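Local coordinates for protein putative kinase (Chloroflexus aurantiacus, PDB 2RHM) that is of unknown function but, as a putative kinase with a P-loop nucleoside triphosphate hydrolase fold, probably binds a nucleotide and transfers its phosphate, at residues Lys18-Ser22 / Met82-Phe86; Leu34-Phe39 / Met65-Ala70; Phe39-Phe44 / Val58-Ala62; Pro106-Arg110 / Pro155-Pro161; Pro161-Val165 / Ile178-Val182. All blocks are in the same frame, centred on the assembly; numbering follows the deposited sequence. Where two conformers were deposited one is given.

Interaction 1 (Lys18-Ser22 / Met82-Phe86); sequences KTTLS and MESNF
The backbone of 18-22 is the first turn of helix 18-29, which follows a probable P-loop (Walker A), with phi and psi near -60 and -40° and Ser22 N to Lys18 O at 2.9 Å. Facing it, Met82 and Glu83 are extended at the C-terminal end of strand 80-83, and the chain then runs through Ser84 into an inverse gamma turn centred on Asn85 (-88/77°), whose Phe86 N to Ser84 O bond of 3.1 Å is weak. The CA atoms of Ser22 and Glu83 are 6.6 Å apart. Lys18 and Thr19 fit the last two residues of the motif; here the start of its helix meets the strand beside strand 6-12, which leads into the presumed P-loop. Lys18 leaves the helix in a p, t, t, p rotamer, and its NZ forms a salt bridge of 2.8 Å with Glu83 OE2. Lys18 CD lies 3.7 Å from Ser84 O and Lys18 CE 4.0 Å from Asn85 CB. Glu83 reaches across with chi1 t and chi2 m, its OE1 also taking a hydrogen bond from Ser35. Asn85 OD1 is held chiefly by Lys36. Three waters complete the polar seam. Water 1 joins Lys18 NZ (3.0 Å) to Asn85 OD1 (2.9 Å), water 2 lies between Thr19 OG1 (2.5 Å) and Glu83 OE1 (2.7 Å), and water 3 donates to both Ser22 OG (2.6 Å) and Glu83 OE1 (2.7 Å).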
# COMPACT_ATOMS: atom_id res chain seq x y z
N LYS B 18 -14.37 -2.27 -13.61
CA LYS B 18 -13.99 -2.10 -12.21
C LYS B 18 -12.87 -1.09 -11.99
O LYS B 18 -12.85 -0.39 -10.97
CB LYS B 18 -13.65 -3.46 -11.57
CG LYS B 18 -12.50 -4.20 -12.21
CD LYS B 18 -12.23 -5.53 -11.46
CE LYS B 18 -11.21 -6.39 -12.17
NZ LYS B 18 -9.92 -5.71 -12.41
N THR B 19 -11.95 -0.96 -12.93
CA THR B 19 -10.88 0.01 -12.76
C THR B 19 -11.46 1.43 -12.77
O THR B 19 -11.28 2.21 -11.83
CB THR B 19 -9.82 -0.10 -13.86
OG1 THR B 19 -9.33 -1.44 -13.89
CG2 THR B 19 -8.71 0.85 -13.58
N THR B 20 -12.20 1.75 -13.81
CA THR B 20 -12.77 3.10 -13.94
C THR B 20 -13.70 3.43 -12.79
O THR B 20 -13.64 4.53 -12.23
CB THR B 20 -13.53 3.23 -15.26
OG1 THR B 20 -12.58 3.13 -16.33
CG2 THR B 20 -14.25 4.58 -15.35
N LEU B 21 -14.56 2.48 -12.46
CA LEU B 21 -15.53 2.63 -11.40
C LEU B 21 -14.88 2.83 -10.03
O LEU B 21 -15.26 3.73 -9.28
CB LEU B 21 -16.48 1.45 -11.39
CG LEU B 21 -17.66 1.56 -10.42
CD1 LEU B 21 -18.86 0.78 -10.92
CD2 LEU B 21 -17.31 1.14 -8.97
N SER B 22 -13.86 2.03 -9.72
CA SER B 22 -13.18 2.18 -8.44
C SER B 22 -12.48 3.54 -8.35
O SER B 22 -12.47 4.19 -7.30
CB SER B 22 -12.20 1.03 -8.23
OG SER B 22 -11.15 1.10 -9.15
N MSE B 82 -10.83 -1.32 -2.19
CA MSE B 82 -9.95 -2.35 -2.73
C MSE B 82 -10.57 -2.85 -4.04
O MSE B 82 -11.75 -3.15 -4.11
CB MSE B 82 -9.77 -3.55 -1.79
CG MSE B 82 -9.07 -3.24 -0.47
SE MSE B 82 -9.01 -4.82 0.70
CE MSE B 82 -8.24 -5.97 -0.72
N GLU B 83 -9.74 -2.95 -5.07
CA GLU B 83 -10.21 -3.38 -6.38
C GLU B 83 -9.35 -4.51 -6.92
O GLU B 83 -8.12 -4.40 -6.97
CB GLU B 83 -10.21 -2.19 -7.34
CG GLU B 83 -10.59 -2.57 -8.77
CD GLU B 83 -9.38 -2.98 -9.62
OE1 GLU B 83 -8.43 -2.17 -9.79
OE2 GLU B 83 -9.37 -4.11 -10.14
N SER B 84 -10.01 -5.59 -7.32
CA SER B 84 -9.35 -6.73 -7.96
C SER B 84 -10.42 -7.63 -8.57
O SER B 84 -11.61 -7.43 -8.34
CB SER B 84 -8.57 -7.54 -6.94
OG SER B 84 -7.76 -8.51 -7.58
N ASN B 85 -10.00 -8.63 -9.33
CA ASN B 85 -10.91 -9.69 -9.73
C ASN B 85 -10.86 -10.74 -8.62
O ASN B 85 -10.23 -11.78 -8.75
CB ASN B 85 -10.59 -10.24 -11.13
CG ASN B 85 -9.18 -10.76 -11.26
OD1 ASN B 85 -8.22 -10.16 -10.75
ND2 ASN B 85 -9.03 -11.87 -12.00
N PHE B 86 -11.54 -10.45 -7.51
CA PHE B 86 -11.48 -11.30 -6.32
C PHE B 86 -12.06 -12.69 -6.56
O PHE B 86 -13.04 -12.86 -7.31
CB PHE B 86 -12.19 -10.64 -5.15
CG PHE B 86 -11.53 -9.41 -4.63
CD1 PHE B 86 -10.42 -9.50 -3.80
CD2 PHE B 86 -12.01 -8.15 -4.95
CE1 PHE B 86 -9.82 -8.36 -3.29
CE2 PHE B 86 -11.40 -7.01 -4.46
CZ PHE B 86 -10.31 -7.11 -3.64
O HOH W 1 -7.68 -7.56 -11.88
O HOH W 2 -7.47 -2.09 -12.31
O HOH W 3 -8.64 0.50 -9.59

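Interaction 2 (Leu34-Phe39 / Met65-Ala70); sequences LSKDAF and MLYHTA
Leu66 of helix 52-75 packs into the angle between strand 33-35 and the helix that follows it, part of a helix-on-sheet layer of the alpha/beta P-loop fold. Leu34 (phi/psi -111/118°) and Ser35 (-119/132°) are extended, and helix 36-47 starts at Lys36 with Ser35 as its N-cap, Ser35 OG accepting from Ala38 N at 3.2 Å and also hydrogen-bonding Glu83 of neighbouring strand 80-83. CA atoms pair Leu34 with Leu66 (6.3 Å) and Phe39 with Met65 (7.7 Å). The side chain of Leu66 has an off-well chi1 of -129° and chi2 p, which places CD1 3.8 Å from Leu34 CB and 3.6 Å from the Phe39 ring centroid, 13° off its normal: a CH-pi contact over the face. Phe39 (chi1 m) turns its ring edge to Met65, a selenomethionine, with Phe39 CD2 3.5 Å from Met65 CB. Leu34 (m, t) spreads CD2 to Thr69 CG2 (3.8 Å) and CD1 to Ala70 CB (4.1 Å). Helix 52-75 thereby covers edge strand 33-35. Met82 of strand 80-83 touches Leu66 and Ala70, while His68 of the second subunit meets the Phe39 ring.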
# COMPACT_ATOMS: atom_id res chain seq x y z
N LEU B 34 -6.70 0.91 -3.29
CA LEU B 34 -5.70 -0.13 -3.49
C LEU B 34 -6.16 -1.07 -4.58
O LEU B 34 -7.20 -1.70 -4.45
CB LEU B 34 -5.48 -0.88 -2.19
CG LEU B 34 -5.28 -0.03 -0.94
CD1 LEU B 34 -5.21 -0.96 0.25
CD2 LEU B 34 -4.03 0.82 -1.01
N SER B 35 -5.42 -1.15 -5.68
CA SER B 35 -5.79 -1.93 -6.85
C SER B 35 -4.75 -3.02 -7.11
O SER B 35 -3.56 -2.72 -7.15
CB SER B 35 -5.85 -1.00 -8.07
OG SER B 35 -5.71 -1.73 -9.31
N LYS B 36 -5.19 -4.25 -7.33
CA LYS B 36 -4.23 -5.34 -7.56
C LYS B 36 -3.35 -5.03 -8.77
O LYS B 36 -2.13 -5.13 -8.69
CB LYS B 36 -4.92 -6.70 -7.75
CG LYS B 36 -3.92 -7.83 -8.01
CD LYS B 36 -4.60 -9.16 -8.38
CE LYS B 36 -5.20 -9.15 -9.75
NZ LYS B 36 -5.61 -10.52 -10.19
N ASP B 37 -3.97 -4.64 -9.87
CA ASP B 37 -3.22 -4.40 -11.10
C ASP B 37 -2.26 -3.21 -10.97
O ASP B 37 -1.14 -3.26 -11.50
CB ASP B 37 -4.15 -4.27 -12.30
CG ASP B 37 -4.59 -5.63 -12.86
OD1 ASP B 37 -4.11 -6.70 -12.43
OD2 ASP B 37 -5.43 -5.62 -13.77
N ALA B 38 -2.66 -2.17 -10.24
CA ALA B 38 -1.75 -1.03 -10.00
C ALA B 38 -0.50 -1.49 -9.22
O ALA B 38 0.62 -1.09 -9.54
CB ALA B 38 -2.46 0.11 -9.28
N PHE B 39 -0.70 -2.33 -8.22
CA PHE B 39 0.39 -2.88 -7.42
C PHE B 39 1.30 -3.76 -8.30
O PHE B 39 2.53 -3.71 -8.19
CB PHE B 39 -0.18 -3.70 -6.24
CG PHE B 39 -0.59 -2.88 -5.04
CD1 PHE B 39 -1.16 -1.62 -5.16
CD2 PHE B 39 -0.48 -3.41 -3.78
CE1 PHE B 39 -1.53 -0.89 -4.03
CE2 PHE B 39 -0.85 -2.70 -2.65
CZ PHE B 39 -1.38 -1.45 -2.78
N MSE B 65 0.17 -7.73 -0.85
CA MSE B 65 0.41 -6.32 -0.54
C MSE B 65 -0.89 -5.58 -0.29
O MSE B 65 -0.97 -4.67 0.55
CB MSE B 65 1.17 -5.63 -1.69
CG MSE B 65 2.66 -5.72 -1.60
SE MSE B 65 3.33 -4.93 0.04
CE MSE B 65 2.61 -3.22 -0.05
N LEU B 66 -1.92 -5.95 -1.04
CA LEU B 66 -3.23 -5.31 -0.93
C LEU B 66 -3.78 -5.51 0.50
O LEU B 66 -4.20 -4.56 1.15
CB LEU B 66 -4.19 -5.94 -1.96
CG LEU B 66 -4.95 -4.96 -2.86
CD1 LEU B 66 -4.00 -4.11 -3.60
CD2 LEU B 66 -5.81 -5.74 -3.84
N TYR B 67 -3.78 -6.75 0.97
CA TYR B 67 -4.25 -7.06 2.32
C TYR B 67 -3.37 -6.46 3.43
O TYR B 67 -3.87 -6.03 4.45
CB TYR B 67 -4.39 -8.57 2.51
CG TYR B 67 -5.61 -9.13 1.83
CD1 TYR B 67 -6.87 -8.98 2.38
CD2 TYR B 67 -5.51 -9.77 0.61
CE1 TYR B 67 -8.01 -9.47 1.75
CE2 TYR B 67 -6.64 -10.28 -0.02
CZ TYR B 67 -7.88 -10.13 0.54
OH TYR B 67 -8.98 -10.65 -0.13
N HIS B 68 -2.06 -6.43 3.20
CA HIS B 68 -1.12 -5.85 4.17
C HIS B 68 -1.39 -4.35 4.35
O HIS B 68 -1.48 -3.83 5.47
CB HIS B 68 0.33 -6.06 3.70
CG HIS B 68 1.34 -5.29 4.51
ND1 HIS B 68 1.77 -5.72 5.75
CD2 HIS B 68 1.98 -4.12 4.27
CE1 HIS B 68 2.64 -4.85 6.23
NE2 HIS B 68 2.80 -3.88 5.35
N THR B 69 -1.54 -3.66 3.23
CA THR B 69 -1.72 -2.21 3.24
C THR B 69 -3.12 -1.89 3.76
O THR B 69 -3.32 -0.94 4.54
CB THR B 69 -1.48 -1.65 1.83
OG1 THR B 69 -0.11 -1.90 1.47
CG2 THR B 69 -1.70 -0.17 1.81
N ALA B 70 -4.09 -2.68 3.37
CA ALA B 70 -5.47 -2.49 3.87
C ALA B 70 -5.57 -2.54 5.38
O ALA B 70 -6.33 -1.79 6.00
CB ALA B 70 -6.41 -3.51 3.29

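Interaction 3 (Phe39-Phe44 / Val58-Ala62); sequences FKEVMF and VGATA
Two successive helices, 36-47 and 52-75, cross here with local axes 9.1 Å apart at 123°; small residues, Gly59 and Ala62, let them approach beside the larger Val58 and Met43. The backbones come closest where Phe39 and Ala62 face each other, CA to CA 5.5 Å. Ala62 CB is a low bump settled among three neighbours: Phe39 CB at 3.8 Å, Lys40 CG at 3.6 Å and Met43 CE at 3.9 Å. One turn earlier, Val58 (chi1 t) is the larger knob; its CG1 reaches Lys40 CB (4.0 Å), Met43 CB (3.9 Å) and Phe44 CE1 (3.9 Å). Gly59 supplies the hollow: Lys40 (m, t, p, t) lays its CD 3.7 Å from Gly59 CA, on a path that takes NZ to Ser55. The selenomethionine Met43 (m, t, m) extends between Val58 and Ala62, SE meeting Thr61 CG2 at 3.8 Å. No hydrogen bond spans the helices. Further along, Phe44 stacks edge-to-face with His135, and Met43 packs on Thr61 of the second subunit. Helix 36-47 directly follows edge strand 33-35, with helix 52-75 next in the chain.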
# COMPACT_ATOMS: atom_id res chain seq x y z
N PHE B 39 -0.70 -2.33 -8.22
CA PHE B 39 0.39 -2.88 -7.42
C PHE B 39 1.30 -3.76 -8.30
O PHE B 39 2.53 -3.71 -8.19
CB PHE B 39 -0.18 -3.70 -6.24
CG PHE B 39 -0.59 -2.88 -5.04
CD1 PHE B 39 -1.16 -1.62 -5.16
CD2 PHE B 39 -0.48 -3.41 -3.78
CE1 PHE B 39 -1.53 -0.89 -4.03
CE2 PHE B 39 -0.85 -2.70 -2.65
CZ PHE B 39 -1.38 -1.45 -2.78
N LYS B 40 0.69 -4.57 -9.18
CA LYS B 40 1.45 -5.43 -10.08
C LYS B 40 2.35 -4.58 -10.96
O LYS B 40 3.52 -4.91 -11.15
CB LYS B 40 0.54 -6.27 -10.95
CG LYS B 40 -0.31 -7.31 -10.21
CD LYS B 40 -1.09 -8.24 -11.19
CE LYS B 40 -0.16 -9.04 -12.11
NZ LYS B 40 -0.96 -9.95 -13.02
N GLU B 41 1.79 -3.49 -11.49
CA GLU B 41 2.56 -2.60 -12.36
C GLU B 41 3.75 -1.93 -11.66
O GLU B 41 4.83 -1.81 -12.25
CB GLU B 41 1.63 -1.60 -13.05
CG GLU B 41 0.71 -2.35 -14.00
CD GLU B 41 -0.35 -1.52 -14.63
OE1 GLU B 41 -0.15 -0.29 -14.79
OE2 GLU B 41 -1.38 -2.12 -15.00
N VAL B 42 3.58 -1.54 -10.40
CA VAL B 42 4.69 -1.01 -9.62
C VAL B 42 5.77 -2.11 -9.54
O VAL B 42 6.95 -1.84 -9.73
CB VAL B 42 4.25 -0.57 -8.21
CG1 VAL B 42 5.45 -0.20 -7.38
CG2 VAL B 42 3.27 0.60 -8.29
N MSE B 43 5.36 -3.35 -9.28
CA MSE B 43 6.32 -4.43 -9.22
C MSE B 43 6.99 -4.76 -10.55
O MSE B 43 8.19 -5.05 -10.57
CB MSE B 43 5.72 -5.68 -8.59
CG MSE B 43 5.67 -5.54 -7.10
SE MSE B 43 5.04 -7.16 -6.21
CE MSE B 43 3.67 -6.87 -6.49
N PHE B 44 6.25 -4.72 -11.65
CA PHE B 44 6.85 -4.99 -12.96
C PHE B 44 7.89 -3.91 -13.27
O PHE B 44 8.96 -4.19 -13.81
CB PHE B 44 5.80 -5.00 -14.07
CG PHE B 44 4.84 -6.16 -14.05
CD1 PHE B 44 5.25 -7.46 -13.78
CD2 PHE B 44 3.51 -5.97 -14.39
CE1 PHE B 44 4.35 -8.51 -13.82
CE2 PHE B 44 2.61 -7.02 -14.42
CZ PHE B 44 3.02 -8.28 -14.14
N VAL B 58 3.69 -12.40 -9.52
CA VAL B 58 3.60 -11.00 -9.12
C VAL B 58 2.18 -10.67 -8.66
O VAL B 58 1.99 -9.91 -7.71
CB VAL B 58 4.04 -10.07 -10.26
CG1 VAL B 58 3.66 -8.62 -9.99
CG2 VAL B 58 5.55 -10.20 -10.48
N GLY B 59 1.18 -11.23 -9.34
CA GLY B 59 -0.22 -11.02 -8.96
C GLY B 59 -0.54 -11.57 -7.57
O GLY B 59 -1.21 -10.91 -6.78
N ALA B 60 -0.06 -12.77 -7.26
CA ALA B 60 -0.25 -13.38 -5.95
C ALA B 60 0.40 -12.50 -4.86
O ALA B 60 -0.13 -12.32 -3.75
CB ALA B 60 0.36 -14.77 -5.94
N THR B 61 1.54 -11.92 -5.21
CA THR B 61 2.28 -11.06 -4.30
C THR B 61 1.55 -9.72 -4.13
O THR B 61 1.42 -9.22 -3.00
CB THR B 61 3.73 -10.85 -4.77
OG1 THR B 61 4.38 -12.11 -4.92
CG2 THR B 61 4.51 -10.06 -3.74
N ALA B 62 1.06 -9.17 -5.23
CA ALA B 62 0.29 -7.93 -5.20
C ALA B 62 -0.94 -8.08 -4.30
O ALA B 62 -1.25 -7.19 -3.51
CB ALA B 62 -0.13 -7.52 -6.60

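Interaction 4 (Pro106-Arg110 / Pro155-Pro161); sequences PIQIR and PLPLGGP
The side-chain amide of Gln108 makes two hydrogen bonds to Leu156: its OE1 accepts from Leu156 N at 2.8 Å and its NE2 donates to Leu156 O at 2.9 Å. An almost fully extended side chain (chi1 and chi2 t) carries it there. Gln108 N donates to Pro161 O at 3.0 Å, the rung at which the loop joins strand 105-112 just before strand 162-166 runs on parallel to it. Water 4 lies inside the curve, accepting from Gln108 NE2 (3.2 Å) and sitting 2.8 Å from Gly159 O and 3.0 Å from Pro161 O. The segment 106-110 is regular strand, and 155-161 an irregular arc with an inverse gamma turn at Pro157; CA pairs are Arg110 with Pro155 (6.6 Å), Pro106 with Gly160 (5.6 Å) and Ile107 with Pro161 (5.3 Å). Gly159 and Gly160 have phi of 81° and psi near 175°, where a CB would jam against the preceding carbonyl O, which calls for glycine; on Gly160 it would in addition clash with Pro106 O. Around this core, Pro106 CB packs on Leu158 CB (4.1 Å), Pro106 O lies 3.4 Å from Pro161 CD, and Ile107 CG1 is 4.3 Å from Pro161 CG. Arg110, held by Ile153 O and Thr164, brings NH1 within 4.0 Å of Pro155 CD. With three prolines and two glycines, the arc has little regular bonding of its own, so the Gln108 side chain pairs both backbone groups of Leu156, and water 4 reaches the carbonyls of Gly159 and Pro161.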
# COMPACT_ATOMS: atom_id res chain seq x y z
N PRO B 106 -18.26 -4.16 5.32
CA PRO B 106 -18.14 -4.31 3.87
C PRO B 106 -19.27 -3.71 3.04
O PRO B 106 -20.45 -3.78 3.43
CB PRO B 106 -18.12 -5.82 3.68
CG PRO B 106 -19.01 -6.32 4.76
CD PRO B 106 -18.76 -5.40 5.95
N ILE B 107 -18.88 -3.12 1.91
CA ILE B 107 -19.81 -2.65 0.89
C ILE B 107 -19.21 -3.18 -0.40
O ILE B 107 -18.02 -2.98 -0.64
CB ILE B 107 -19.88 -1.13 0.84
CG1 ILE B 107 -20.38 -0.57 2.19
CG2 ILE B 107 -20.82 -0.69 -0.31
CD1 ILE B 107 -20.28 0.95 2.29
N GLN B 108 -19.99 -3.85 -1.23
CA GLN B 108 -19.44 -4.51 -2.41
C GLN B 108 -20.12 -4.10 -3.70
O GLN B 108 -21.36 -3.99 -3.75
CB GLN B 108 -19.49 -6.05 -2.24
CG GLN B 108 -18.73 -6.81 -3.33
CD GLN B 108 -18.60 -8.32 -3.06
OE1 GLN B 108 -17.94 -9.03 -3.83
NE2 GLN B 108 -19.22 -8.82 -1.99
N ILE B 109 -19.30 -3.78 -4.69
CA ILE B 109 -19.76 -3.46 -6.05
C ILE B 109 -19.14 -4.46 -7.01
O ILE B 109 -17.90 -4.64 -7.06
CB ILE B 109 -19.41 -2.04 -6.48
CG1 ILE B 109 -19.97 -1.03 -5.48
CG2 ILE B 109 -19.98 -1.75 -7.87
CD1 ILE B 109 -19.64 0.35 -5.79
N ARG B 110 -20.00 -5.16 -7.74
CA ARG B 110 -19.57 -6.14 -8.71
C ARG B 110 -19.86 -5.61 -10.11
O ARG B 110 -20.98 -5.22 -10.41
CB ARG B 110 -20.28 -7.48 -8.53
CG ARG B 110 -19.96 -8.42 -9.67
CD ARG B 110 -20.66 -9.72 -9.60
NE ARG B 110 -22.11 -9.58 -9.64
CZ ARG B 110 -22.93 -10.60 -9.85
NH1 ARG B 110 -22.45 -11.81 -10.05
NH2 ARG B 110 -24.25 -10.41 -9.87
N PRO B 155 -19.65 -12.88 -6.46
CA PRO B 155 -19.20 -11.89 -5.50
C PRO B 155 -18.68 -12.54 -4.22
O PRO B 155 -18.99 -13.72 -3.95
CB PRO B 155 -20.47 -11.09 -5.22
CG PRO B 155 -21.58 -12.01 -5.48
CD PRO B 155 -21.11 -13.03 -6.47
N LEU B 156 -17.93 -11.79 -3.41
CA LEU B 156 -17.46 -12.38 -2.16
C LEU B 156 -18.61 -12.45 -1.16
O LEU B 156 -19.36 -11.50 -1.02
CB LEU B 156 -16.28 -11.64 -1.57
CG LEU B 156 -15.03 -11.52 -2.44
CD1 LEU B 156 -13.94 -10.76 -1.75
CD2 LEU B 156 -14.54 -12.90 -2.85
N PRO B 157 -18.73 -13.56 -0.44
CA PRO B 157 -19.84 -13.69 0.50
C PRO B 157 -19.53 -13.02 1.85
O PRO B 157 -19.42 -13.70 2.87
CB PRO B 157 -19.97 -15.20 0.65
CG PRO B 157 -18.63 -15.71 0.45
CD PRO B 157 -17.89 -14.77 -0.47
N LEU B 158 -19.45 -11.69 1.85
CA LEU B 158 -18.98 -10.92 3.01
C LEU B 158 -20.11 -10.40 3.90
O LEU B 158 -19.87 -9.93 5.02
CB LEU B 158 -18.21 -9.70 2.50
CG LEU B 158 -16.99 -9.95 1.61
CD1 LEU B 158 -16.35 -8.64 1.24
CD2 LEU B 158 -15.98 -10.84 2.33
N GLY B 159 -21.34 -10.51 3.42
CA GLY B 159 -22.43 -9.87 4.09
C GLY B 159 -22.37 -8.43 3.64
O GLY B 159 -21.46 -8.01 2.91
N GLY B 160 -23.34 -7.66 4.05
CA GLY B 160 -23.36 -6.28 3.65
C GLY B 160 -23.94 -6.12 2.27
O GLY B 160 -24.21 -7.09 1.57
N PRO B 161 -24.14 -4.87 1.88
CA PRO B 161 -24.77 -4.57 0.62
C PRO B 161 -23.91 -4.93 -0.59
O PRO B 161 -22.68 -4.93 -0.51
CB PRO B 161 -24.98 -3.05 0.68
CG PRO B 161 -24.14 -2.55 1.73
CD PRO B 161 -23.81 -3.67 2.66
O HOH W 4 -21.11 -7.38 0.21

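Interaction 5 (Pro161-Val165 / Ile178-Val182); sequences PLLTV and IVQWV
Strand 162-166 and helix 175-187 run antiparallel, the local axes 10.5 Å apart with 173° between their directions, as expected where a helix doubles back over the sheet strand that precedes it in an alpha/beta fold. Residues 162-165 are extended (phi/psi from -134/130° at Leu162 to -116/113° at Val165) and 178-182 are regular helix; the nearest CA pairs are Leu163 with Trp181 (8.4 Å) and Val165 with Ile178 (8.5 Å). The aromatic part of the contact belongs to Trp181, whose chi1 t and chi2 of 89° set the indole against the strand. Leu163 CB stands over the face of its six-membered ring, 3.6 Å from the centroid and 9° off the normal, a CH-pi contact. Trp181 CH2 also lies 3.7 Å from Pro161 CB, and it comes within 3.8 Å of the backbone carbon Leu162 C. The aliphatic part is built on Ile178 (m, t): the t, p rotamer of Leu163 places its CD2 3.9 Å from Ile178 CG2, while Ile178 CD1 meets Val165 CG1 at 3.9 Å. Val179 and Val182 pack instead on Leu25 and Leu29 of helix 18-29. No hydrogen bond crosses the interface; Pro161, Leu163 and Val165 bond instead to strand 105-112, and this interface rests on apolar burial and one CH-pi contact.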
# COMPACT_ATOMS: atom_id res chain seq x y z
N PRO B 161 -24.14 -4.87 1.88
CA PRO B 161 -24.77 -4.57 0.62
C PRO B 161 -23.91 -4.93 -0.59
O PRO B 161 -22.68 -4.93 -0.51
CB PRO B 161 -24.98 -3.05 0.68
CG PRO B 161 -24.14 -2.55 1.73
CD PRO B 161 -23.81 -3.67 2.66
N LEU B 162 -24.59 -5.27 -1.68
CA LEU B 162 -23.96 -5.59 -2.95
C LEU B 162 -24.70 -4.87 -4.07
O LEU B 162 -25.93 -4.92 -4.15
CB LEU B 162 -23.98 -7.10 -3.21
CG LEU B 162 -23.55 -7.61 -4.59
CD1 LEU B 162 -22.05 -7.38 -4.83
CD2 LEU B 162 -23.88 -9.08 -4.76
N LEU B 163 -23.95 -4.19 -4.92
CA LEU B 163 -24.51 -3.55 -6.12
C LEU B 163 -23.84 -4.18 -7.29
O LEU B 163 -22.63 -4.26 -7.30
CB LEU B 163 -24.17 -2.06 -6.13
CG LEU B 163 -24.61 -1.26 -7.38
CD1 LEU B 163 -26.10 -1.21 -7.41
CD2 LEU B 163 -24.00 0.13 -7.36
N THR B 164 -24.61 -4.61 -8.28
CA THR B 164 -24.04 -5.08 -9.55
C THR B 164 -24.25 -4.05 -10.62
O THR B 164 -25.38 -3.55 -10.83
CB THR B 164 -24.60 -6.42 -10.00
OG1 THR B 164 -24.19 -7.42 -9.07
CG2 THR B 164 -24.08 -6.79 -11.39
N VAL B 165 -23.15 -3.70 -11.28
CA VAL B 165 -23.13 -2.69 -12.32
C VAL B 165 -22.75 -3.32 -13.67
O VAL B 165 -21.63 -3.80 -13.88
CB VAL B 165 -22.18 -1.54 -11.93
CG1 VAL B 165 -22.10 -0.51 -13.05
CG2 VAL B 165 -22.65 -0.90 -10.62
N ILE B 178 -23.93 5.73 -8.73
CA ILE B 178 -23.19 4.65 -8.09
C ILE B 178 -22.45 5.18 -6.87
O ILE B 178 -22.52 4.59 -5.80
CB ILE B 178 -22.24 3.97 -9.09
CG1 ILE B 178 -23.06 3.34 -10.24
CG2 ILE B 178 -21.41 2.92 -8.38
CD1 ILE B 178 -22.23 3.01 -11.47
N VAL B 179 -21.79 6.33 -6.99
CA VAL B 179 -21.15 6.95 -5.84
C VAL B 179 -22.17 7.23 -4.73
O VAL B 179 -21.90 6.92 -3.57
CB VAL B 179 -20.44 8.26 -6.21
CG1 VAL B 179 -20.01 9.03 -4.95
CG2 VAL B 179 -19.23 7.98 -7.11
N GLN B 180 -23.34 7.77 -5.09
CA GLN B 180 -24.39 8.05 -4.08
C GLN B 180 -24.90 6.79 -3.38
O GLN B 180 -25.20 6.83 -2.18
CB GLN B 180 -25.57 8.82 -4.69
CG GLN B 180 -25.22 10.23 -5.11
CD GLN B 180 -24.43 10.95 -4.04
OE1 GLN B 180 -24.83 10.99 -2.88
NE2 GLN B 180 -23.29 11.51 -4.44
N TRP B 181 -25.05 5.71 -4.14
CA TRP B 181 -25.41 4.41 -3.56
C TRP B 181 -24.45 4.02 -2.44
O TRP B 181 -24.88 3.67 -1.34
CB TRP B 181 -25.46 3.34 -4.65
CG TRP B 181 -25.94 2.00 -4.14
CD1 TRP B 181 -27.22 1.55 -4.06
CD2 TRP B 181 -25.11 0.94 -3.63
NE1 TRP B 181 -27.24 0.27 -3.55
CE2 TRP B 181 -25.96 -0.12 -3.27
CE3 TRP B 181 -23.73 0.80 -3.46
CZ2 TRP B 181 -25.47 -1.32 -2.73
CZ3 TRP B 181 -23.25 -0.39 -2.93
CH2 TRP B 181 -24.12 -1.43 -2.58
N VAL B 182 -23.15 4.11 -2.72
CA VAL B 182 -22.13 3.86 -1.69
C VAL B 182 -22.24 4.86 -0.53
O VAL B 182 -22.20 4.47 0.63
CB VAL B 182 -20.67 3.89 -2.28
CG1 VAL B 182 -19.65 3.67 -1.18
CG2 VAL B 182 -20.50 2.84 -3.34

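In the fold
The five contacts illustrate how chemistry follows position around a parallel sheet of strand order 2-3-1-4-5, the order of nucleoside monophosphate kinases. Interaction 1, its centre about 2 Å from that of the chain, is the buried polar hub, with charge and water at the presumed P-loop. Interactions 2 and 3 share Phe39 and the same two helices; both are buried, apolar and extended by the second subunit. Interaction 2 is joined to interaction 1 through Glu83 OE1 to Ser35 OG, 2.8 Å. Interactions 4 and 5, only partly buried, share Pro161 and lie on neighbouring strands, 105-112 and 162-166, but one is held by hydrogen bonds of a glutamine side chain and the other is apolar. Interactions 3 and 5 lie on opposite sides of the chain's centre.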